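Long-range contacts in pullulanase (Bacillus acidopullulyticus, PDB 2WAN), which hydrolyses the alpha-1,6-glucosidic linkages of pullulan and, as other pullulanases do, probably those at the branch points of starch-derived polysaccharides: residues S337-L342 and G363-Q368; T327-W332 and Y378-T383; T387-V392 and F565-P570. All blocks are in the same frame, centred on the assembly; numbering follows the deposited sequence. Where two conformers were deposited one is given.

Contact 1 (S337-L342 and G363-Q368)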
loop_
_atom_site.group_PDB
_atom_site.type_symbol
_atom_site.label_atom_id
_atom_site.label_comp_id
_atom_site.label_asym_id
_atom_site.label_seq_id
_atom_site.Cartn_x
_atom_site.Cartn_y
_atom_site.Cartn_z
ATOM N N SER A 337 -14.056 10.074 -28.531
ATOM C CA SER A 337 -14.393 10.830 -29.749
ATOM C C SER A 337 -15.235 12.064 -29.411
ATOM O O SER A 337 -15.235 13.056 -30.154
ATOM C CB SER A 337 -15.132 9.942 -30.754
ATOM O OG SER A 337 -16.362 9.460 -30.238
ATOM N N ASN A 338 -15.952 11.989 -28.291
ATOM C CA ASN A 338 -16.770 13.096 -27.815
ATOM C C ASN A 338 -16.935 13.047 -26.304
ATOM O O ASN A 338 -17.070 11.961 -25.733
ATOM C CB ASN A 338 -18.159 13.056 -28.459
ATOM C CG ASN A 338 -18.875 14.388 -28.368
ATOM O OD1 ASN A 338 -18.250 15.425 -28.176
ATOM N ND2 ASN A 338 -20.196 14.361 -28.500
ATOM N N VAL A 339 -16.921 14.222 -25.674
ATOM C CA VAL A 339 -17.305 14.349 -24.260
ATOM C C VAL A 339 -18.291 15.505 -24.103
ATOM O O VAL A 339 -18.029 16.617 -24.561
ATOM C CB VAL A 339 -16.091 14.565 -23.310
ATOM C CG1 VAL A 339 -16.563 14.596 -21.849
ATOM C CG2 VAL A 339 -15.035 13.474 -23.478
ATOM N N GLN A 340 -19.430 15.224 -23.480
ATOM C CA GLN A 340 -20.389 16.268 -23.145
ATOM C C GLN A 340 -20.542 16.399 -21.629
ATOM O O GLN A 340 -20.385 15.416 -20.889
ATOM C CB GLN A 340 -21.738 15.954 -23.777
ATOM C CG GLN A 340 -21.657 15.884 -25.296
ATOM C CD GLN A 340 -23.014 16.039 -25.944
ATOM O OE1 GLN A 340 -23.587 15.072 -26.437
ATOM N NE2 GLN A 340 -23.540 17.258 -25.932
ATOM N N LEU A 341 -20.844 17.619 -21.193
ATOM C CA LEU A 341 -21.199 17.909 -19.799
ATOM C C LEU A 341 -22.717 17.856 -19.633
ATOM O O LEU A 341 -23.448 18.547 -20.362
ATOM C CB LEU A 341 -20.666 19.301 -19.406
ATOM C CG LEU A 341 -20.992 19.836 -18.003
ATOM C CD1 LEU A 341 -20.236 19.019 -16.937
ATOM C CD2 LEU A 341 -20.627 21.314 -17.899
ATOM N N LEU A 342 -23.183 17.056 -18.667
ATOM C CA LEU A 342 -24.603 16.984 -18.329
ATOM C C LEU A 342 -24.797 17.689 -16.997
ATOM O O LEU A 342 -24.198 17.299 -15.990
ATOM C CB LEU A 342 -25.103 15.529 -18.242
ATOM C CG LEU A 342 -24.791 14.614 -19.441
ATOM C CD1 LEU A 342 -25.397 13.217 -19.251
ATOM C CD2 LEU A 342 -25.323 15.240 -20.704
ATOM N N GLY A 363 -5.072 15.249 -24.266
ATOM C CA GLY A 363 -6.159 14.298 -24.124
ATOM C C GLY A 363 -7.280 14.748 -23.206
ATOM O O GLY A 363 -8.238 13.997 -22.995
ATOM N N THR A 364 -7.190 15.973 -22.690
ATOM C CA THR A 364 -8.263 16.496 -21.846
ATOM C C THR A 364 -9.383 17.155 -22.655
ATOM O O THR A 364 -9.192 17.566 -23.805
ATOM C CB THR A 364 -7.765 17.481 -20.752
ATOM O OG1 THR A 364 -7.311 18.706 -21.354
ATOM C CG2 THR A 364 -6.636 16.858 -19.921
ATOM N N TRP A 365 -10.548 17.246 -22.022
ATOM C CA TRP A 365 -11.687 17.995 -22.530
ATOM C C TRP A 365 -12.045 19.022 -21.468
ATOM O O TRP A 365 -12.008 18.735 -20.265
ATOM C CB TRP A 365 -12.870 17.065 -22.794
ATOM C CG TRP A 365 -12.657 16.095 -23.940
ATOM C CD1 TRP A 365 -11.802 15.027 -23.972
ATOM C CD2 TRP A 365 -13.341 16.101 -25.202
ATOM N NE1 TRP A 365 -11.898 14.376 -25.188
ATOM C CE2 TRP A 365 -12.840 15.011 -25.956
ATOM C CE3 TRP A 365 -14.321 16.928 -25.770
ATOM C CZ2 TRP A 365 -13.299 14.720 -27.250
ATOM C CZ3 TRP A 365 -14.774 16.638 -27.061
ATOM C CH2 TRP A 365 -14.258 15.549 -27.786
ATOM N N LYS A 366 -12.400 20.225 -21.908
ATOM C CA LYS A 366 -12.644 21.311 -20.974
ATOM C C LYS A 366 -13.904 22.091 -21.310
ATOM O O LYS A 366 -14.386 22.069 -22.451
ATOM C CB LYS A 366 -11.446 22.259 -20.923
ATOM C CG LYS A 366 -11.279 23.119 -22.188
ATOM C CD LYS A 366 -10.166 24.122 -22.035
ATOM C CE LYS A 366 -10.183 25.131 -23.187
ATOM N NZ LYS A 366 -9.100 26.145 -23.036
ATOM N N LEU A 367 -14.427 22.794 -20.313
ATOM C CA LEU A 367 -15.526 23.736 -20.551
ATOM C C LEU A 367 -15.674 24.715 -19.405
ATOM O O LEU A 367 -15.642 24.321 -18.228
ATOM C CB LEU A 367 -16.856 23.006 -20.768
ATOM C CG LEU A 367 -18.022 23.871 -21.264
ATOM C CD1 LEU A 367 -17.698 24.417 -22.671
ATOM C CD2 LEU A 367 -19.308 23.055 -21.284
ATOM N N GLN A 368 -15.830 25.994 -19.750
ATOM C CA GLN A 368 -16.228 26.997 -18.770
ATOM C C GLN A 368 -17.717 27.282 -18.943
ATOM O O GLN A 368 -18.183 27.546 -20.053
ATOM C CB GLN A 368 -15.405 28.280 -18.922
ATOM C CG GLN A 368 -15.637 29.284 -17.795
ATOM C CD GLN A 368 -14.836 30.562 -17.956
ATOM O OE1 GLN A 368 -15.330 31.658 -17.676
ATOM N NE2 GLN A 368 -13.596 30.431 -18.412
#

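Contact 2 (T327-W332 and Y378-T383)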
loop_
_atom_site.group_PDB
_atom_site.type_symbol
_atom_site.label_atom_id
_atom_site.label_comp_id
_atom_site.label_asym_id
_atom_site.label_seq_id
_atom_site.Cartn_x
_atom_site.Cartn_y
_atom_site.Cartn_z
ATOM N N THR A 327 -18.160 28.226 -13.406
ATOM C CA THR A 327 -17.473 26.982 -13.019
ATOM C C THR A 327 -16.772 26.400 -14.257
ATOM O O THR A 327 -17.357 26.335 -15.332
ATOM C CB THR A 327 -18.452 25.953 -12.373
ATOM O OG1 THR A 327 -18.970 26.473 -11.141
ATOM C CG2 THR A 327 -17.742 24.628 -12.087
ATOM N N SER A 328 -15.512 26.003 -14.102
ATOM C CA SER A 328 -14.764 25.353 -15.180
ATOM C C SER A 328 -14.616 23.866 -14.886
ATOM O O SER A 328 -14.409 23.475 -13.726
ATOM C CB SER A 328 -13.379 25.974 -15.330
ATOM O OG SER A 328 -13.494 27.340 -15.704
ATOM N N PHE A 329 -14.705 23.063 -15.945
ATOM C CA PHE A 329 -14.663 21.605 -15.851
ATOM C C PHE A 329 -13.525 21.125 -16.728
ATOM O O PHE A 329 -13.255 21.704 -17.790
ATOM C CB PHE A 329 -15.974 20.982 -16.326
ATOM C CG PHE A 329 -17.189 21.458 -15.565
ATOM C CD1 PHE A 329 -17.796 22.682 -15.869
ATOM C CD2 PHE A 329 -17.732 20.673 -14.542
ATOM C CE1 PHE A 329 -18.926 23.113 -15.165
ATOM C CE2 PHE A 329 -18.868 21.088 -13.836
ATOM C CZ PHE A 329 -19.466 22.320 -14.151
ATOM N N ARG A 330 -12.836 20.081 -16.272
ATOM C CA ARG A 330 -11.788 19.455 -17.077
ATOM C C ARG A 330 -11.672 17.988 -16.727
ATOM O O ARG A 330 -11.668 17.625 -15.540
ATOM C CB ARG A 330 -10.426 20.143 -16.914
ATOM C CG ARG A 330 -9.417 19.689 -18.003
ATOM C CD ARG A 330 -8.038 20.308 -17.845
ATOM N NE ARG A 330 -8.012 21.750 -18.122
ATOM C CZ ARG A 330 -7.721 22.288 -19.306
ATOM N NH1 ARG A 330 -7.445 21.516 -20.349
ATOM N NH2 ARG A 330 -7.706 23.606 -19.447
ATOM N N VAL A 331 -11.619 17.152 -17.766
ATOM C CA VAL A 331 -11.534 15.692 -17.608
ATOM C C VAL A 331 -10.536 15.123 -18.616
ATOM O O VAL A 331 -10.461 15.597 -19.762
ATOM C CB VAL A 331 -12.937 15.007 -17.763
ATOM C CG1 VAL A 331 -13.518 15.214 -19.185
ATOM C CG2 VAL A 331 -12.878 13.515 -17.404
ATOM N N TRP A 332 -9.760 14.123 -18.189
ATOM C CA TRP A 332 -8.803 13.451 -19.066
ATOM C C TRP A 332 -9.463 12.258 -19.749
ATOM O O TRP A 332 -9.864 11.300 -19.089
ATOM C CB TRP A 332 -7.574 12.999 -18.256
ATOM C CG TRP A 332 -6.426 12.486 -19.106
ATOM C CD1 TRP A 332 -5.661 13.205 -19.987
ATOM C CD2 TRP A 332 -5.921 11.148 -19.129
ATOM N NE1 TRP A 332 -4.706 12.383 -20.566
ATOM C CE2 TRP A 332 -4.845 11.119 -20.051
ATOM C CE3 TRP A 332 -6.264 9.969 -18.446
ATOM C CZ2 TRP A 332 -4.114 9.947 -20.314
ATOM C CZ3 TRP A 332 -5.546 8.808 -18.712
ATOM C CH2 TRP A 332 -4.482 8.807 -19.640
ATOM N N TYR A 378 -23.785 17.157 -11.718
ATOM C CA TYR A 378 -23.301 16.938 -13.076
ATOM C C TYR A 378 -22.738 15.547 -13.315
ATOM O O TYR A 378 -22.413 14.796 -12.377
ATOM C CB TYR A 378 -22.241 17.977 -13.474
ATOM C CG TYR A 378 -20.833 17.816 -12.872
ATOM C CD1 TYR A 378 -20.596 18.056 -11.516
ATOM C CD2 TYR A 378 -19.741 17.463 -13.685
ATOM C CE1 TYR A 378 -19.312 17.940 -10.975
ATOM C CE2 TYR A 378 -18.441 17.345 -13.154
ATOM C CZ TYR A 378 -18.242 17.595 -11.802
ATOM O OH TYR A 378 -16.995 17.519 -11.260
ATOM N N LEU A 379 -22.679 15.213 -14.597
ATOM C CA LEU A 379 -22.044 13.991 -15.078
ATOM C C LEU A 379 -21.301 14.330 -16.350
ATOM O O LEU A 379 -21.634 15.328 -17.034
ATOM C CB LEU A 379 -23.091 12.932 -15.419
ATOM C CG LEU A 379 -23.819 12.233 -14.267
ATOM C CD1 LEU A 379 -25.000 11.416 -14.775
ATOM C CD2 LEU A 379 -22.834 11.359 -13.467
ATOM N N TYR A 380 -20.295 13.512 -16.671
ATOM C CA TYR A 380 -19.702 13.508 -18.026
ATOM C C TYR A 380 -20.322 12.411 -18.873
ATOM O O TYR A 380 -20.516 11.291 -18.414
ATOM C CB TYR A 380 -18.170 13.326 -17.987
ATOM C CG TYR A 380 -17.435 14.419 -17.237
ATOM C CD1 TYR A 380 -17.597 15.769 -17.584
ATOM C CD2 TYR A 380 -16.547 14.105 -16.200
ATOM C CE1 TYR A 380 -16.915 16.775 -16.898
ATOM C CE2 TYR A 380 -15.841 15.102 -15.532
ATOM C CZ TYR A 380 -16.048 16.433 -15.870
ATOM O OH TYR A 380 -15.375 17.422 -15.200
ATOM N N GLN A 381 -20.630 12.750 -20.122
ATOM C CA GLN A 381 -21.109 11.773 -21.079
ATOM C C GLN A 381 -19.987 11.538 -22.091
ATOM O O GLN A 381 -19.577 12.451 -22.817
ATOM C CB GLN A 381 -22.395 12.267 -21.735
ATOM C CG GLN A 381 -23.020 11.235 -22.689
ATOM C CD GLN A 381 -24.329 11.725 -23.282
ATOM O OE1 GLN A 381 -25.400 11.285 -22.886
ATOM N NE2 GLN A 381 -24.241 12.659 -24.214
ATOM N N VAL A 382 -19.455 10.322 -22.082
ATOM C CA VAL A 382 -18.212 10.028 -22.786
ATOM C C VAL A 382 -18.459 8.988 -23.862
ATOM O O VAL A 382 -18.936 7.886 -23.572
ATOM C CB VAL A 382 -17.114 9.487 -21.815
ATOM C CG1 VAL A 382 -15.814 9.252 -22.558
ATOM C CG2 VAL A 382 -16.884 10.459 -20.645
ATOM N N THR A 383 -18.130 9.356 -25.102
ATOM C CA THR A 383 -18.213 8.446 -26.235
ATOM C C THR A 383 -16.817 7.922 -26.556
ATOM O O THR A 383 -15.918 8.698 -26.897
ATOM C CB THR A 383 -18.835 9.134 -27.481
ATOM O OG1 THR A 383 -20.143 9.631 -27.141
ATOM C CG2 THR A 383 -18.943 8.133 -28.640
#

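Contact 3 (T387-V392 and F565-P570)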
loop_
_atom_site.group_PDB
_atom_site.type_symbol
_atom_site.label_atom_id
_atom_site.label_comp_id
_atom_site.label_asym_id
_atom_site.label_seq_id
_atom_site.Cartn_x
_atom_site.Cartn_y
_atom_site.Cartn_z
ATOM N N THR A 387 -19.430 3.267 -28.306
ATOM C CA THR A 387 -20.358 3.318 -27.169
ATOM C C THR A 387 -20.310 4.612 -26.335
ATOM O O THR A 387 -19.268 5.272 -26.247
ATOM C CB THR A 387 -20.194 2.074 -26.259
ATOM O OG1 THR A 387 -19.129 2.283 -25.325
ATOM C CG2 THR A 387 -19.889 0.842 -27.096
ATOM N N THR A 388 -21.448 4.967 -25.737
ATOM C CA THR A 388 -21.537 6.189 -24.933
ATOM C C THR A 388 -22.046 5.839 -23.538
ATOM O O THR A 388 -23.050 5.140 -23.388
ATOM C CB THR A 388 -22.472 7.218 -25.599
ATOM O OG1 THR A 388 -21.927 7.598 -26.867
ATOM C CG2 THR A 388 -22.613 8.479 -24.738
ATOM N N GLN A 389 -21.331 6.298 -22.516
ATOM C CA GLN A 389 -21.784 6.115 -21.142
ATOM C C GLN A 389 -21.617 7.405 -20.361
ATOM O O GLN A 389 -20.925 8.318 -20.812
ATOM C CB GLN A 389 -20.984 4.999 -20.461
ATOM C CG GLN A 389 -20.962 3.658 -21.224
ATOM C CD GLN A 389 -20.249 2.569 -20.439
ATOM O OE1 GLN A 389 -20.761 2.085 -19.428
ATOM N NE2 GLN A 389 -19.075 2.174 -20.906
ATOM N N THR A 390 -22.246 7.469 -19.184
ATOM C CA THR A 390 -22.066 8.622 -18.294
ATOM C C THR A 390 -21.198 8.216 -17.106
ATOM O O THR A 390 -21.198 7.048 -16.690
ATOM C CB THR A 390 -23.401 9.196 -17.778
ATOM O OG1 THR A 390 -24.119 8.172 -17.095
ATOM C CG2 THR A 390 -24.257 9.708 -18.940
ATOM N N ALA A 391 -20.480 9.184 -16.555
ATOM C CA ALA A 391 -19.589 8.916 -15.420
ATOM C C ALA A 391 -19.585 10.112 -14.473
ATOM O O ALA A 391 -19.729 11.270 -14.892
ATOM C CB ALA A 391 -18.178 8.612 -15.910
ATOM N N VAL A 392 -19.459 9.810 -13.187
ATOM C CA VAL A 392 -19.189 10.827 -12.172
ATOM C C VAL A 392 -17.711 11.229 -12.299
ATOM O O VAL A 392 -16.832 10.379 -12.495
ATOM C CB VAL A 392 -19.533 10.294 -10.745
ATOM C CG1 VAL A 392 -19.137 11.326 -9.639
ATOM C CG2 VAL A 392 -21.010 9.938 -10.643
ATOM N N PHE A 565 -13.733 5.276 -13.670
ATOM C CA PHE A 565 -12.462 5.132 -14.395
ATOM C C PHE A 565 -12.639 4.428 -15.750
ATOM O O PHE A 565 -12.161 4.932 -16.771
ATOM C CB PHE A 565 -11.431 4.356 -13.556
ATOM C CG PHE A 565 -10.864 5.138 -12.373
ATOM C CD1 PHE A 565 -10.631 6.502 -12.457
ATOM C CD2 PHE A 565 -10.508 4.472 -11.200
ATOM C CE1 PHE A 565 -10.102 7.215 -11.379
ATOM C CE2 PHE A 565 -9.972 5.165 -10.122
ATOM C CZ PHE A 565 -9.768 6.539 -10.214
ATOM N N ASP A 566 -13.317 3.278 -15.752
ATOM C CA ASP A 566 -13.451 2.454 -16.961
ATOM C C ASP A 566 -14.428 3.056 -17.949
ATOM O O ASP A 566 -14.319 2.805 -19.153
ATOM C CB ASP A 566 -13.860 1.007 -16.640
ATOM C CG ASP A 566 -12.657 0.069 -16.514
ATOM O OD1 ASP A 566 -11.528 0.493 -16.851
ATOM O OD2 ASP A 566 -12.846 -1.081 -16.054
ATOM N N LYS A 567 -15.367 3.862 -17.448
ATOM C CA LYS A 567 -16.295 4.568 -18.345
ATOM C C LYS A 567 -15.651 5.785 -19.037
ATOM O O LYS A 567 -16.142 6.253 -20.065
ATOM C CB LYS A 567 -17.604 4.935 -17.616
ATOM C CG LYS A 567 -18.435 3.704 -17.210
ATOM C CD LYS A 567 -19.790 4.058 -16.571
ATOM C CE LYS A 567 -19.695 4.655 -15.164
ATOM N NZ LYS A 567 -21.079 4.924 -14.635
ATOM N N ILE A 568 -14.549 6.293 -18.493
ATOM C CA ILE A 568 -13.895 7.476 -19.055
ATOM C C ILE A 568 -12.687 7.096 -19.919
ATOM O O ILE A 568 -12.546 7.595 -21.039
ATOM C CB ILE A 568 -13.521 8.508 -17.946
ATOM C CG1 ILE A 568 -14.789 8.924 -17.185
ATOM C CG2 ILE A 568 -12.791 9.748 -18.543
ATOM C CD1 ILE A 568 -14.532 9.753 -15.936
ATOM N N VAL A 569 -11.822 6.223 -19.399
ATOM C CA VAL A 569 -10.636 5.760 -20.133
ATOM C C VAL A 569 -10.542 4.234 -19.964
ATOM O O VAL A 569 -9.868 3.752 -19.036
ATOM C CB VAL A 569 -9.316 6.424 -19.645
ATOM C CG1 VAL A 569 -8.195 6.212 -20.668
ATOM C CG2 VAL A 569 -9.487 7.930 -19.399
ATOM N N PRO A 570 -11.238 3.474 -20.844
ATOM C CA PRO A 570 -11.389 2.026 -20.702
ATOM C C PRO A 570 -10.094 1.289 -20.360
ATOM O O PRO A 570 -9.091 1.390 -21.085
ATOM C CB PRO A 570 -11.965 1.605 -22.065
ATOM C CG PRO A 570 -12.844 2.773 -22.427
ATOM C CD PRO A 570 -12.057 3.987 -21.968
HETATM O O HOH W 1 -23.521 7.272 -14.572
#

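Contact 1 (S337-L342 and G363-Q368)
V339 lays one methyl over the indole of W365, and the geometry is that of a CH-pi contact: CG2 of V339 lies 3.4 Å from the centroid of the five-membered ring of W365, only 3° off the ring normal. The valine rotamer puts CG1 anti to the backbone N (chi1 -176°), which leaves CG2 anti to the carbonyl carbon and above the indole. V339 CB follows it down, standing 3.7 Å from W365 CD2 at the fusion of the two rings. On the other strand, W365 has CG anti to its own carbonyl carbon (chi1 -68°). Its six-membered ring reaches past the valine to the start of segment 337-342. There the backbone takes over from the side chain: V339 N is 3.5 Å from W365 CZ3 over the same face, while S337 O meets W365 CH2 at 3.6 Å, near the ring plane. Strand 353-359 pairs with both strands, so the contact bridges second neighbours of a curled antiparallel sheet in the CBM48 module, whose family has an immunoglobulin-like beta-sandwich fold; the axes of 338-342 and 364-368 approach to 8.2 Å. The N338 side chain runs across that of W365 at about a right angle, its OD1 3.8 Å from W365 CZ3, while its ND2 is hydrogen-bonded to E356 and the indole NE1 makes a weak hydrogen bond to A333 O. Two residues farther along each strand from V339 and W365, the leucines L341 and L367 touch through one methyl each, CD2 of L341 to CD2 of L367 at 4.0 Å. L341 also packs on F329, Y378 and Y380.

Contact 2 (T327-W332 and Y378-T383)
F329 turns the edge of its ring onto the face of Y378, in a T-shaped pair with centroids 5.0 Å apart and planes at 66°. The evidence for edge-to-face packing is atomic: CE2 of F329 stands 3.7 Å above the plane of the Y378 ring, over its centre. Neighbouring F329 CD2 lies 3.7 Å from Y378 CE2. Nearer the backbone, CB of F329 meets the hydroxyl of Y380 at 3.8 Å, close to the plane of that tyrosine ring. R330, whose CB points away from the other strand, carries its guanidinium to a salt bridge with D317 and hydrogen bonds with T364 and S360; its carbonyl O lies 3.7 Å from Y380 OH. The two segments share no cross-strand hydrogen bond, and the axes of 327-332 and 378-383 approach no closer than 9.9 Å, at 42°, so the interval is bridged mainly by side chains, as in the interior of the immunoglobulin-like sandwich of the CBM48 family. V331 then covers one face of Y380: CB of V331 is 4.0 Å from the centroid of the Y380 ring and 24° off its normal, a CH-pi contact. Its CG2, anti to the backbone N, extends the cover to Y380 CE2 at 3.8 Å. CD2 of Y378 lies more loosely toward the rim of the opposite face of Y380. Both tyrosine hydroxyls are hydrogen-bonded to D393 OD2. An alanine at Y378 would probably leave the F329 edge without its aromatic face, open a gap beside Y380, and deprive D393 of a hydroxyl partner.

Contact 3 (T387-V392 and F565-P570)
K567 extends from the last turn of helix 564-568 across strand 388-391, and each carbon on the way to its ammonium has a neighbour. CB sits 4.1 Å from A391 CB, where the two backbones come nearest. CG, anti to the carbonyl carbon of K567, meets the side-chain amide of Q389, with OE1 of that glutamine at 3.6 Å; the two side chains cross at about a right angle. CD lies 3.3 Å from T390 O. The bend at chi3 (-71°) then places CE 3.2 Å from T390 O, so the chain folds round this carbonyl instead of running past it. NZ finally gives T390 O a hydrogen bond of 3.0 Å, lying in the carbonyl plane with a C=O...N angle of 155°. A water hydrogen-bonded to T390 OG1 also receives a weak bond from K567 NZ, and D564 offers the ammonium a long, weak ion pair.

Beside the lysine, I568 supplies the apolar half: its CG1 is 3.6 Å from A391 CB, with CD1 also against that methyl. The strand belongs to the CBM48 module and the helix to the alpha-amylase catalytic domain, so this is a seam between domains, to which V392 N adds a hydrogen bond to D564. Because the lysine is fixed by a main-chain carbonyl, the direct polar bond does not depend on the side chain of T390; the seam thus combines one direct ammonium-to-backbone bond, weakly supplemented by the water and D564, with the apolar patch of A391 and I568.

In the fold
Contacts 1 and 2 share one antiparallel sheet and abut directly: strand 326-332 pairs with 364-370, and 338-344 with 377-383, so each element of one contact is hydrogen-bonded to an element of the other, as in L367 O to F329 N at 2.8 Å. Their centres are 5 Å apart. Contact 2 is the more fully buried, and contact 1 runs out to partly exposed residues; both rely on apolar and aromatic packing without cross-segment hydrogen bonds. Contact 3 lies about 11 to 12 Å from their centres, where strand 388-391 borders 377-383. It alone joins two domains, and with its exposed margin comes a charged donor, a backbone acceptor and a water.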